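Local coordinates for protein gingipain R2 Pro-Domain (Porphyromonas gingivalis, PDB 4IEF) that serves as the pro-domain of an arginine-specific cysteine protease, probably docking on the catalytic domain and keeping it inactive until maturation, at residues A[74-79]-A[173-178]; A[134-139]-A[146-151]; A[138-143]-A[180-185]. All blocks are in the same frame, centred on the assembly; numbering follows the deposited sequence.

Contact 1 (A[74-79]-A[173-178]); sequences AVSETR and VSETAE
At the exposed end of the pro-domain's antiparallel sheet, Arg79 and Glu175 meet in a salt bridge between a connecting loop and the last residues of strand 162-176. The bond runs from Arg79 NE to Glu175 OE2 at 2.7 Å. It is lopsided: OE2 approaches the guanidinium obliquely, the two flat groups are 38° apart, and NH2 stays farther from the same oxygen, at 3.4 Å. What brings NE to the carboxylate is the bend of the arginine chain at chi3 (-65°), since the aliphatic part first runs past the backbone of the other segment. There CD lies 3.2 Å from Thr176 O, while CB and CG pass close to the carbonyl oxygen of Glu178. Thr78 OG1 sits over the centre of one guanidinium face, 3.9 Å above its plane.

Strand 79-93 starts at this arginine and pairs antiparallel with 162-176, Thr176 bonding to Ala80 through its backbone and also through OG1, so the salt bridge lies right where that pairing begins. The loop leading into it is shaped by an ST motif: Ser76 OG, anti to its own backbone N, accepts a hydrogen bond from Arg79 N at 3.2 Å with an angle of 165° at the hydrogen. A weak bond from Thr78 N joins it. The same hydroxyl lies 3.5 Å from Glu175 OE1, near but not bonded. OE1 has a weak hydrogen bond with Ser24 OG, giving the carboxylate a second partner. From strand 144-157, Arg145 NH1 hydrogen-bonds the carbonyl oxygens of both Ser76 and Arg79.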
ATOM      1  N   ALA A  74     -12.263 -14.115  -6.704  1.00 31.79           N
ATOM      2  CA  ALA A  74     -11.783 -14.335  -8.066  1.00 32.33           C
ATOM      3  C   ALA A  74     -13.007 -14.868  -8.847  1.00 36.95           C
ATOM      4  O   ALA A  74     -13.573 -15.894  -8.456  1.00 36.50           O
ATOM      5  CB  ALA A  74     -10.620 -15.326  -8.068  1.00 33.44           C
ATOM      6  N   VAL A  75     -13.497 -14.110  -9.854  1.00 33.71           N
ATOM      7  CA  VAL A  75     -14.733 -14.463 -10.577  1.00 34.07           C
ATOM      8  C   VAL A  75     -14.483 -14.824 -12.075  1.00 39.38           C
ATOM      9  O   VAL A  75     -13.331 -14.999 -12.486  1.00 39.70           O
ATOM     10  CB  VAL A  75     -15.818 -13.342 -10.432  1.00 36.69           C
ATOM     11  CG1 VAL A  75     -16.308 -13.214  -8.990  1.00 35.10           C
ATOM     12  CG2 VAL A  75     -15.326 -11.995 -10.965  1.00 36.08           C
ATOM     13  N   SER A  76     -15.580 -14.963 -12.867  1.00 36.33           N
ATOM     14  CA  SER A  76     -15.548 -15.292 -14.300  1.00 37.19           C
ATOM     15  C   SER A  76     -14.786 -14.237 -15.097  1.00 42.92           C
ATOM     16  O   SER A  76     -14.816 -13.060 -14.759  1.00 41.43           O
ATOM     17  CB  SER A  76     -16.962 -15.442 -14.857  1.00 39.35           C
ATOM     18  OG  SER A  76     -16.945 -15.717 -16.250  1.00 42.50           O
ATOM     19  N   GLU A  77     -14.120 -14.672 -16.167  1.00 42.13           N
ATOM     20  CA  GLU A  77     -13.304 -13.823 -17.034  1.00 42.08           C
ATOM     21  C   GLU A  77     -14.144 -13.069 -18.075  1.00 45.19           C
ATOM     22  O   GLU A  77     -13.742 -11.984 -18.502  1.00 43.82           O
ATOM     23  CB  GLU A  77     -12.241 -14.681 -17.755  1.00 44.66           C
ATOM     24  CG  GLU A  77     -11.175 -15.296 -16.854  1.00 57.02           C
ATOM     25  CD  GLU A  77     -11.575 -16.466 -15.969  1.00 84.02           C
ATOM     26  OE1 GLU A  77     -12.446 -17.269 -16.377  1.00 79.07           O
ATOM     27  OE2 GLU A  77     -11.002 -16.580 -14.862  1.00 80.64           O
ATOM     28  N   THR A  78     -15.288 -13.653 -18.505  1.00 42.66           N
ATOM     29  CA  THR A  78     -16.124 -13.081 -19.565  1.00 43.05           C
ATOM     30  C   THR A  78     -17.591 -12.778 -19.186  1.00 46.10           C
ATOM     31  O   THR A  78     -18.207 -11.943 -19.855  1.00 46.24           O
ATOM     32  CB  THR A  78     -16.146 -14.034 -20.776  1.00 54.02           C
ATOM     33  OG1 THR A  78     -16.584 -15.326 -20.354  1.00 54.50           O
ATOM     34  CG2 THR A  78     -14.792 -14.135 -21.479  1.00 54.36           C
ATOM     35  N   ARG A  79     -18.170 -13.464 -18.177  1.00 41.08           N
ATOM     36  CA  ARG A  79     -19.592 -13.279 -17.873  1.00 39.60           C
ATOM     37  C   ARG A  79     -19.879 -12.461 -16.612  1.00 40.70           C
ATOM     38  O   ARG A  79     -19.057 -12.389 -15.693  1.00 39.08           O
ATOM     39  CB  ARG A  79     -20.305 -14.636 -17.785  1.00 39.63           C
ATOM     40  CG  ARG A  79     -20.705 -15.179 -19.160  1.00 47.66           C
ATOM     41  CD  ARG A  79     -21.047 -16.657 -19.135  1.00 56.99           C
ATOM     42  NE  ARG A  79     -19.888 -17.483 -18.795  1.00 66.06           N
ATOM     43  CZ  ARG A  79     -19.196 -18.212 -19.664  1.00 77.80           C
ATOM     44  NH1 ARG A  79     -19.554 -18.251 -20.942  1.00 63.67           N
ATOM     45  NH2 ARG A  79     -18.152 -18.923 -19.259  1.00 61.43           N
ATOM     46  N   VAL A 173     -22.283 -16.957  -5.240  1.00 34.48           N
ATOM     47  CA  VAL A 173     -21.842 -16.020  -6.271  1.00 33.62           C
ATOM     48  C   VAL A 173     -21.527 -16.863  -7.508  1.00 39.88           C
ATOM     49  O   VAL A 173     -20.588 -17.664  -7.493  1.00 40.53           O
ATOM     50  CB  VAL A 173     -20.674 -15.104  -5.815  1.00 36.50           C
ATOM     51  CG1 VAL A 173     -20.205 -14.197  -6.955  1.00 36.15           C
ATOM     52  CG2 VAL A 173     -21.079 -14.267  -4.596  1.00 35.33           C
ATOM     53  N   SER A 174     -22.365 -16.732  -8.545  1.00 36.75           N
ATOM     54  CA  SER A 174     -22.269 -17.514  -9.778  1.00 37.54           C
ATOM     55  C   SER A 174     -22.394 -16.634 -11.015  1.00 41.22           C
ATOM     56  O   SER A 174     -22.883 -15.505 -10.920  1.00 40.13           O
ATOM     57  CB  SER A 174     -23.362 -18.582  -9.796  1.00 40.77           C
ATOM     58  OG  SER A 174     -24.645 -17.999  -9.651  1.00 46.42           O
ATOM     59  N   GLU A 175     -21.967 -17.156 -12.178  1.00 38.29           N
ATOM     60  CA  GLU A 175     -22.040 -16.427 -13.450  1.00 37.76           C
ATOM     61  C   GLU A 175     -23.426 -16.545 -14.072  1.00 39.13           C
ATOM     62  O   GLU A 175     -24.144 -17.507 -13.808  1.00 37.75           O
ATOM     63  CB  GLU A 175     -20.955 -16.882 -14.445  1.00 39.84           C
ATOM     64  CG  GLU A 175     -20.769 -18.376 -14.580  1.00 50.04           C
ATOM     65  CD  GLU A 175     -19.879 -18.786 -15.736  1.00 76.83           C
ATOM     66  OE1 GLU A 175     -18.632 -18.730 -15.608  1.00 61.77           O
ATOM     67  OE2 GLU A 175     -20.444 -19.197 -16.770  1.00 85.12           O
ATOM     68  N   THR A 176     -23.806 -15.532 -14.867  1.00 35.25           N
ATOM     69  CA  THR A 176     -25.088 -15.473 -15.579  1.00 35.50           C
ATOM     70  C   THR A 176     -24.851 -15.720 -17.074  1.00 38.17           C
ATOM     71  O   THR A 176     -23.713 -15.943 -17.483  1.00 36.81           O
ATOM     72  CB  THR A 176     -25.783 -14.112 -15.347  1.00 41.39           C
ATOM     73  OG1 THR A 176     -24.978 -13.058 -15.873  1.00 38.32           O
ATOM     74  CG2 THR A 176     -26.091 -13.849 -13.899  1.00 38.44           C
ATOM     75  N   ALA A 177     -25.927 -15.637 -17.882  1.00 36.26           N
ATOM     76  CA  ALA A 177     -25.908 -15.767 -19.343  1.00 37.76           C
ATOM     77  C   ALA A 177     -25.521 -14.426 -19.985  1.00 42.97           C
ATOM     78  O   ALA A 177     -25.389 -14.328 -21.202  1.00 44.86           O
ATOM     79  CB  ALA A 177     -27.276 -16.226 -19.844  1.00 39.48           C
ATOM     80  N   GLU A 178     -25.344 -13.394 -19.158  1.00 38.26           N
ATOM     81  CA  GLU A 178     -24.988 -12.040 -19.581  1.00 38.24           C
ATOM     82  C   GLU A 178     -23.485 -11.803 -19.635  1.00 41.36           C
ATOM     83  O   GLU A 178     -22.734 -12.304 -18.792  1.00 39.02           O
ATOM     84  CB  GLU A 178     -25.594 -11.007 -18.628  1.00 38.31           C
ATOM     85  CG  GLU A 178     -27.072 -10.755 -18.829  1.00 52.95           C
ATOM     86  CD  GLU A 178     -27.741 -10.143 -17.616  1.00 73.27           C
ATOM     87  OE1 GLU A 178     -28.634 -10.805 -17.038  1.00 70.47           O
ATOM     88  OE2 GLU A 178     -27.367  -9.010 -17.234  1.00 65.15           O
TER

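Contact 2 (A[134-139]-A[146-151]); sequences TLSDPF and GQVVNF
Residues 134-139 and 146-151 run antiparallel, their end-to-end directions 157° apart, as the two arms of a beta hairpin. Thr134 and Asn150 form a hydrogen-bonded pair with both backbone bonds made, and Leu135 faces Val149 as a non-hydrogen-bonded pair. Ser136 N still reaches Val148 O at 2.8 Å; then the first arm loops outward and the register slips by one before Phe139 and Gly146 pair again through two backbone bonds. Water fills in at the slip, accepting from Val148 N at 2.7 Å and donating to Asp137 O.

Gln147 spans the same irregular stretch with its side chain. Extended beyond CG, it carries NE2 to Ser136 O, 2.8 Å away and nearly along the C=O axis, while its amide lies against Leu135 CB and the Pro138 ring. Leu135 crosses it at about a right angle, and Leu135 CD2 packs on Val149 CB.

Beyond the slip, the Phe139 ring folds back over its partner, CG lying between the backbone N and the carbonyl carbon (chi1 63°). Gly146 CA makes a CH-pi contact 3.9 Å from the ring centroid, almost on the normal, and the lack of a side chain there lets the ring lie so close. The rim atom CE2 touches Val148 CG2.

On the face of Thr134 and Asn150, Asn150 ND2 donates in its amide plane to Thr134 OG1 (3.0 Å) and Ser136 OG (3.2 Å). Both its N-H groups are used on hydroxyls, and OD1 accepts from Ser70 OG and a basic side chain of the neighbouring protein chain; a basic side chain of that chain also bonds Ser136 OG. Farther along the hairpin, the Phe139 ring stacks on an aromatic side chain of the same neighbour. This is consistent with bonds inside the hairpin fixing the polar groups that meet the other chain.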
ATOM      1  N   THR A 134     -25.072  -7.826  -1.818  1.00 31.37           N
ATOM      2  CA  THR A 134     -24.838  -7.143  -3.096  1.00 31.37           C
ATOM      3  C   THR A 134     -23.438  -7.459  -3.651  1.00 34.51           C
ATOM      4  O   THR A 134     -22.590  -8.008  -2.940  1.00 32.97           O
ATOM      5  CB  THR A 134     -24.986  -5.610  -2.961  1.00 38.24           C
ATOM      6  OG1 THR A 134     -23.933  -5.098  -2.131  1.00 36.25           O
ATOM      7  CG2 THR A 134     -26.381  -5.161  -2.488  1.00 35.52           C
ATOM      8  N   LEU A 135     -23.201  -7.074  -4.910  1.00 31.55           N
ATOM      9  CA  LEU A 135     -21.906  -7.179  -5.571  1.00 31.53           C
ATOM     10  C   LEU A 135     -21.430  -5.792  -5.950  1.00 35.01           C
ATOM     11  O   LEU A 135     -22.229  -4.977  -6.422  1.00 34.36           O
ATOM     12  CB  LEU A 135     -21.958  -8.072  -6.828  1.00 32.74           C
ATOM     13  CG  LEU A 135     -22.053  -9.588  -6.628  1.00 37.68           C
ATOM     14  CD1 LEU A 135     -22.382 -10.266  -7.926  1.00 38.45           C
ATOM     15  CD2 LEU A 135     -20.760 -10.172  -6.073  1.00 38.98           C
ATOM     16  N   SER A 136     -20.132  -5.517  -5.748  1.00 30.63           N
ATOM     17  CA  SER A 136     -19.533  -4.258  -6.173  1.00 29.37           C
ATOM     18  C   SER A 136     -19.106  -4.414  -7.645  1.00 34.25           C
ATOM     19  O   SER A 136     -19.167  -5.525  -8.170  1.00 34.81           O
ATOM     20  CB  SER A 136     -18.366  -3.875  -5.266  1.00 32.10           C
ATOM     21  OG  SER A 136     -18.841  -3.428  -4.005  1.00 38.16           O
ATOM     22  N   ASP A 137     -18.715  -3.316  -8.320  1.00 30.67           N
ATOM     23  CA  ASP A 137     -18.311  -3.338  -9.728  1.00 30.87           C
ATOM     24  C   ASP A 137     -17.107  -4.262  -9.965  1.00 34.53           C
ATOM     25  O   ASP A 137     -16.163  -4.227  -9.175  1.00 34.30           O
ATOM     26  CB  ASP A 137     -17.988  -1.916 -10.220  1.00 32.65           C
ATOM     27  CG  ASP A 137     -19.203  -1.017 -10.376  1.00 45.05           C
ATOM     28  OD1 ASP A 137     -20.311  -1.546 -10.602  1.00 49.03           O
ATOM     29  OD2 ASP A 137     -19.038   0.214 -10.319  1.00 51.55           O
ATOM     30  N   PRO A 138     -17.128  -5.108 -11.024  1.00 30.50           N
ATOM     31  CA  PRO A 138     -15.988  -6.020 -11.258  1.00 29.99           C
ATOM     32  C   PRO A 138     -14.701  -5.286 -11.620  1.00 32.79           C
ATOM     33  O   PRO A 138     -14.734  -4.220 -12.241  1.00 31.66           O
ATOM     34  CB  PRO A 138     -16.455  -6.902 -12.417  1.00 32.81           C
ATOM     35  CG  PRO A 138     -17.523  -6.109 -13.092  1.00 37.62           C
ATOM     36  CD  PRO A 138     -18.188  -5.287 -12.039  1.00 32.47           C
ATOM     37  N   PHE A 139     -13.569  -5.860 -11.207  1.00 28.68           N
ATOM     38  CA  PHE A 139     -12.255  -5.276 -11.445  1.00 28.23           C
ATOM     39  C   PHE A 139     -11.298  -6.313 -12.012  1.00 32.91           C
ATOM     40  O   PHE A 139     -11.556  -7.510 -11.911  1.00 32.65           O
ATOM     41  CB  PHE A 139     -11.692  -4.684 -10.132  1.00 28.84           C
ATOM     42  CG  PHE A 139     -11.439  -5.668  -9.011  1.00 29.98           C
ATOM     43  CD1 PHE A 139     -10.203  -6.285  -8.873  1.00 33.51           C
ATOM     44  CD2 PHE A 139     -12.419  -5.930  -8.056  1.00 31.12           C
ATOM     45  CE1 PHE A 139      -9.961  -7.176  -7.819  1.00 34.68           C
ATOM     46  CE2 PHE A 139     -12.176  -6.823  -7.003  1.00 33.72           C
ATOM     47  CZ  PHE A 139     -10.951  -7.440  -6.892  1.00 32.70           C
ATOM     48  N   GLY A 146     -11.741  -9.904 -10.653  1.00 29.93           N
ATOM     49  CA  GLY A 146     -12.300  -9.994  -9.312  1.00 28.97           C
ATOM     50  C   GLY A 146     -13.587  -9.221  -9.133  1.00 31.99           C
ATOM     51  O   GLY A 146     -13.918  -8.340  -9.940  1.00 32.06           O
ATOM     52  N   GLN A 147     -14.319  -9.557  -8.067  1.00 27.33           N
ATOM     53  CA  GLN A 147     -15.560  -8.892  -7.688  1.00 26.36           C
ATOM     54  C   GLN A 147     -15.767  -9.024  -6.176  1.00 29.86           C
ATOM     55  O   GLN A 147     -15.524 -10.090  -5.603  1.00 29.26           O
ATOM     56  CB  GLN A 147     -16.768  -9.427  -8.475  1.00 27.87           C
ATOM     57  CG  GLN A 147     -17.896  -8.398  -8.552  1.00 33.77           C
ATOM     58  CD  GLN A 147     -18.928  -8.659  -9.616  1.00 49.28           C
ATOM     59  OE1 GLN A 147     -18.879  -9.645 -10.346  1.00 48.32           O
ATOM     60  NE2 GLN A 147     -19.898  -7.764  -9.727  1.00 40.06           N
ATOM     61  N   VAL A 148     -16.201  -7.928  -5.538  1.00 26.35           N
ATOM     62  CA  VAL A 148     -16.422  -7.889  -4.094  1.00 26.30           C
ATOM     63  C   VAL A 148     -17.891  -8.181  -3.773  1.00 31.39           C
ATOM     64  O   VAL A 148     -18.788  -7.555  -4.344  1.00 31.07           O
ATOM     65  CB  VAL A 148     -15.955  -6.542  -3.479  1.00 29.37           C
ATOM     66  CG1 VAL A 148     -16.261  -6.472  -1.981  1.00 28.51           C
ATOM     67  CG2 VAL A 148     -14.466  -6.311  -3.734  1.00 29.16           C
ATOM     68  N   VAL A 149     -18.120  -9.140  -2.857  1.00 28.83           N
ATOM     69  CA  VAL A 149     -19.451  -9.477  -2.353  1.00 29.30           C
ATOM     70  C   VAL A 149     -19.636  -8.734  -1.002  1.00 32.05           C
ATOM     71  O   VAL A 149     -18.736  -8.745  -0.160  1.00 30.53           O
ATOM     72  CB  VAL A 149     -19.740 -11.014  -2.274  1.00 34.11           C
ATOM     73  CG1 VAL A 149     -18.807 -11.746  -1.308  1.00 33.72           C
ATOM     74  CG2 VAL A 149     -21.207 -11.287  -1.936  1.00 34.51           C
ATOM     75  N   ASN A 150     -20.775  -8.048  -0.835  1.00 29.22           N
ATOM     76  CA  ASN A 150     -21.084  -7.300   0.388  1.00 28.40           C
ATOM     77  C   ASN A 150     -22.264  -7.906   1.139  1.00 33.03           C
ATOM     78  O   ASN A 150     -23.333  -8.123   0.562  1.00 32.08           O
ATOM     79  CB  ASN A 150     -21.389  -5.829   0.068  1.00 27.12           C
ATOM     80  CG  ASN A 150     -20.459  -5.247  -0.962  1.00 43.48           C
ATOM     81  OD1 ASN A 150     -19.249  -5.139  -0.740  1.00 36.31           O
ATOM     82  ND2 ASN A 150     -20.986  -4.951  -2.143  1.00 30.81           N
ATOM     83  N   PHE A 151     -22.063  -8.156   2.433  1.00 29.72           N
ATOM     84  CA  PHE A 151     -23.112  -8.634   3.328  1.00 29.65           C
ATOM     85  C   PHE A 151     -23.644  -7.457   4.107  1.00 33.13           C
ATOM     86  O   PHE A 151     -22.843  -6.714   4.670  1.00 33.25           O
ATOM     87  CB  PHE A 151     -22.574  -9.697   4.298  1.00 31.44           C
ATOM     88  CG  PHE A 151     -22.080 -10.972   3.667  1.00 33.26           C
ATOM     89  CD1 PHE A 151     -20.730 -11.150   3.388  1.00 35.52           C
ATOM     90  CD2 PHE A 151     -22.963 -12.009   3.378  1.00 35.46           C
ATOM     91  CE1 PHE A 151     -20.268 -12.348   2.831  1.00 37.15           C
ATOM     92  CE2 PHE A 151     -22.503 -13.202   2.824  1.00 38.75           C
ATOM     93  CZ  PHE A 151     -21.159 -13.363   2.554  1.00 36.76           C
TER
HETATM   94  O   HOH W   1     -15.770  -5.454  -6.464  1.00 23.13           O

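Contact 3 (A[138-143]-A[180-185]); sequences PFILRD and GQNTIS. With CA (calcium ion), chain K.
Ile140 reaches from strand 133-141 toward the loop of residues 180-185, and its side chain carries most of the apolar contact. From CB the chain forks. The short branch, CG2, comes to 4.1 Å from Ile184 CG2. CG1, anti to the carbonyl carbon (chi1 -62°), heads into the loop and lies 3.7 Å from Asn182 O, with Ile184 CG1 close by. At the tip, CD1 settles between the two loop residues, 3.4 Å from Asn182 O and 3.8 Å from Ile184 CG1; the Ile140 side chain crosses those of Asn182 and Ile184 obliquely.

Asn182 adds the polar link. Its ND2 donates to Pro138 O at 3.1 Å, nearly straight (175° at the hydrogen), although the donor sits 32° out of the carbonyl plane. The OD1 atom bonds instead to backbone of the neighbouring protein chain. Pro138 CG rests 3.2 Å from Gln181 O, which is hydrogen-bonded to Arg145; that arginine, on strand 144-157, also hydrogen-bonds Asn182 O.

The carbonyl of Ile140 leaves the strand roughly crosswise to its side chain. Its oxygen binds calcium at 2.5 Å, together with a water and five further atoms, among them acidic side-chain and backbone ligands from the other protein chain: a seven-coordinate calcium site shared across a protein-protein interface.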
ATOM      1  N   PRO A 138     -17.128  -5.108 -11.024  1.00 30.50           N
ATOM      2  CA  PRO A 138     -15.988  -6.020 -11.258  1.00 29.99           C
ATOM      3  C   PRO A 138     -14.701  -5.286 -11.620  1.00 32.79           C
ATOM      4  O   PRO A 138     -14.734  -4.220 -12.241  1.00 31.66           O
ATOM      5  CB  PRO A 138     -16.455  -6.902 -12.417  1.00 32.81           C
ATOM      6  CG  PRO A 138     -17.523  -6.109 -13.092  1.00 37.62           C
ATOM      7  CD  PRO A 138     -18.188  -5.287 -12.039  1.00 32.47           C
ATOM      8  N   PHE A 139     -13.569  -5.860 -11.207  1.00 28.68           N
ATOM      9  CA  PHE A 139     -12.255  -5.276 -11.445  1.00 28.23           C
ATOM     10  C   PHE A 139     -11.298  -6.313 -12.012  1.00 32.91           C
ATOM     11  O   PHE A 139     -11.556  -7.510 -11.911  1.00 32.65           O
ATOM     12  CB  PHE A 139     -11.692  -4.684 -10.132  1.00 28.84           C
ATOM     13  CG  PHE A 139     -11.439  -5.668  -9.011  1.00 29.98           C
ATOM     14  CD1 PHE A 139     -10.203  -6.285  -8.873  1.00 33.51           C
ATOM     15  CD2 PHE A 139     -12.419  -5.930  -8.056  1.00 31.12           C
ATOM     16  CE1 PHE A 139      -9.961  -7.176  -7.819  1.00 34.68           C
ATOM     17  CE2 PHE A 139     -12.176  -6.823  -7.003  1.00 33.72           C
ATOM     18  CZ  PHE A 139     -10.951  -7.440  -6.892  1.00 32.70           C
ATOM     19  N   ILE A 140     -10.175  -5.855 -12.578  1.00 30.00           N
ATOM     20  CA  ILE A 140      -9.133  -6.744 -13.055  1.00 30.37           C
ATOM     21  C   ILE A 140      -7.860  -6.415 -12.275  1.00 34.41           C
ATOM     22  O   ILE A 140      -7.418  -5.263 -12.251  1.00 32.60           O
ATOM     23  CB  ILE A 140      -8.928  -6.722 -14.600  1.00 34.70           C
ATOM     24  CG1 ILE A 140     -10.225  -7.187 -15.344  1.00 35.89           C
ATOM     25  CG2 ILE A 140      -7.723  -7.601 -14.996  1.00 35.90           C
ATOM     26  CD1 ILE A 140     -10.352  -6.725 -16.808  1.00 45.40           C
ATOM     27  N   LEU A 141      -7.305  -7.433 -11.600  1.00 32.17           N
ATOM     28  CA  LEU A 141      -6.048  -7.337 -10.876  1.00 32.19           C
ATOM     29  C   LEU A 141      -5.052  -8.200 -11.633  1.00 37.01           C
ATOM     30  O   LEU A 141      -5.008  -9.415 -11.442  1.00 36.76           O
ATOM     31  CB  LEU A 141      -6.187  -7.734  -9.385  1.00 31.90           C
ATOM     32  CG  LEU A 141      -4.899  -7.755  -8.534  1.00 36.86           C
ATOM     33  CD1 LEU A 141      -4.171  -6.408  -8.569  1.00 36.78           C
ATOM     34  CD2 LEU A 141      -5.202  -8.171  -7.107  1.00 39.62           C
ATOM     35  N   ARG A 142      -4.307  -7.555 -12.554  1.00 34.64           N
ATOM     36  CA  ARG A 142      -3.304  -8.141 -13.447  1.00 35.21           C
ATOM     37  C   ARG A 142      -3.946  -9.209 -14.366  1.00 40.59           C
ATOM     38  O   ARG A 142      -4.513  -8.840 -15.394  1.00 40.90           O
ATOM     39  CB  ARG A 142      -2.083  -8.674 -12.669  1.00 32.86           C
ATOM     40  CG  ARG A 142      -0.872  -8.889 -13.554  1.00 40.47           C
ATOM     41  CD  ARG A 142       0.432  -8.784 -12.816  1.00 46.79           C
ATOM     42  NE  ARG A 142       1.544  -8.691 -13.761  1.00 49.39           N
ATOM     43  CZ  ARG A 142       2.376  -7.659 -13.861  1.00 54.65           C
ATOM     44  NH1 ARG A 142       2.268  -6.624 -13.035  1.00 34.81           N
ATOM     45  NH2 ARG A 142       3.344  -7.668 -14.764  1.00 43.88           N
ATOM     46  N   ASP A 143      -3.877 -10.500 -13.995  1.00 38.55           N
ATOM     47  CA  ASP A 143      -4.409 -11.599 -14.806  1.00 40.13           C
ATOM     48  C   ASP A 143      -5.691 -12.215 -14.214  1.00 43.02           C
ATOM     49  O   ASP A 143      -6.200 -13.192 -14.770  1.00 43.66           O
ATOM     50  CB  ASP A 143      -3.335 -12.696 -14.982  1.00 43.39           C
ATOM     51  CG  ASP A 143      -2.069 -12.232 -15.677  1.00 54.38           C
ATOM     52  OD1 ASP A 143      -0.983 -12.336 -15.065  1.00 54.96           O
ATOM     53  OD2 ASP A 143      -2.162 -11.775 -16.834  1.00 61.72           O
ATOM     54  N   GLY A 180     -20.209  -9.712 -19.029  1.00 39.28           N
ATOM     55  CA  GLY A 180     -19.811  -8.856 -17.919  1.00 38.32           C
ATOM     56  C   GLY A 180     -19.136  -7.548 -18.273  1.00 43.46           C
ATOM     57  O   GLY A 180     -18.606  -7.382 -19.375  1.00 43.14           O
ATOM     58  N   GLN A 181     -19.162  -6.615 -17.312  1.00 41.26           N
ATOM     59  CA  GLN A 181     -18.490  -5.320 -17.385  1.00 41.54           C
ATOM     60  C   GLN A 181     -17.042  -5.549 -17.028  1.00 46.49           C
ATOM     61  O   GLN A 181     -16.774  -6.428 -16.215  1.00 46.30           O
ATOM     62  CB  GLN A 181     -19.115  -4.310 -16.387  1.00 41.93           C
ATOM     63  CG  GLN A 181     -20.566  -3.965 -16.592  1.00 59.92           C
ATOM     64  CD  GLN A 181     -20.719  -2.825 -17.569  1.00 78.89           C
ATOM     65  OE1 GLN A 181     -20.727  -3.025 -18.789  1.00 74.94           O
ATOM     66  NE2 GLN A 181     -20.954  -1.609 -17.058  1.00 67.36           N
ATOM     67  N   ASN A 182     -16.117  -4.774 -17.613  1.00 43.99           N
ATOM     68  CA  ASN A 182     -14.680  -4.818 -17.316  1.00 43.95           C
ATOM     69  C   ASN A 182     -14.126  -6.265 -17.400  1.00 48.52           C
ATOM     70  O   ASN A 182     -13.727  -6.852 -16.385  1.00 47.24           O
ATOM     71  CB  ASN A 182     -14.430  -4.191 -15.924  1.00 41.42           C
ATOM     72  CG  ASN A 182     -13.029  -3.724 -15.690  1.00 47.44           C
ATOM     73  OD1 ASN A 182     -12.257  -3.514 -16.624  1.00 41.58           O
ATOM     74  ND2 ASN A 182     -12.696  -3.496 -14.435  1.00 35.24           N
ATOM     75  N   THR A 183     -14.166  -6.837 -18.623  1.00 46.98           N
ATOM     76  CA  THR A 183     -13.719  -8.201 -18.919  1.00 48.10           C
ATOM     77  C   THR A 183     -12.363  -8.179 -19.632  1.00 54.18           C
ATOM     78  O   THR A 183     -12.050  -7.220 -20.340  1.00 53.07           O
ATOM     79  CB  THR A 183     -14.780  -8.970 -19.713  1.00 56.06           C
ATOM     80  OG1 THR A 183     -15.212  -8.187 -20.826  1.00 59.05           O
ATOM     81  CG2 THR A 183     -15.974  -9.361 -18.855  1.00 51.18           C
ATOM     82  N   ILE A 184     -11.568  -9.253 -19.439  1.00 53.73           N
ATOM     83  CA  ILE A 184     -10.196  -9.400 -19.952  1.00 55.19           C
ATOM     84  C   ILE A 184     -10.091 -10.160 -21.294  1.00 59.74           C
ATOM     85  O   ILE A 184     -11.013 -10.877 -21.690  1.00 60.45           O
ATOM     86  CB  ILE A 184      -9.271 -10.092 -18.904  1.00 58.50           C
ATOM     87  CG1 ILE A 184      -9.995 -10.415 -17.568  1.00 58.11           C
ATOM     88  CG2 ILE A 184      -7.997  -9.271 -18.691  1.00 59.28           C
ATOM     89  CD1 ILE A 184      -9.785 -11.814 -17.057  1.00 66.25           C
ATOM     90  N   SER A 185      -8.914 -10.001 -21.959  1.00 55.51           N
ATOM     91  CA  SER A 185      -8.457 -10.605 -23.214  1.00 79.96           C
ATOM     92  C   SER A 185      -9.457 -10.427 -24.352  1.00101.90           C
ATOM     93  O   SER A 185      -9.049 -10.142 -25.476  1.00 58.29           O
ATOM     94  CB  SER A 185      -8.143 -12.086 -23.021  1.00 84.10           C
ATOM     95  OG  SER A 185      -7.213 -12.281 -21.968  1.00 91.61           O
TER
HETATM   96 CA    CA K 702      -6.417  -3.054 -12.894  1.00 27.98          CA
HETATM   97  O   HOH W   2      -6.692  -0.582 -13.569  1.00 26.87           O

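Contact 1 lies at the surface, whereas contacts 2 and 3 are partly buried and both face the neighbouring protein chain. Charge dominates the first; backbone pairing and hydrogen bonds of side-chain amides the second; an isoleucine, one asparagine bond and a metal ligand the third. Contacts 2 and 3 share Pro138 and Phe139, so strand 133-141 pairs with the hairpin partner first and continues to the calcium. Val75 of contact 1 packs on Gly146 and Gln147 of contact 2, and Val173 on Leu135 and Val149. Contact 1 meets contact 3 through a probable hydrogen bond between Thr78 O and Gly180 N, with Glu77 against Ile184.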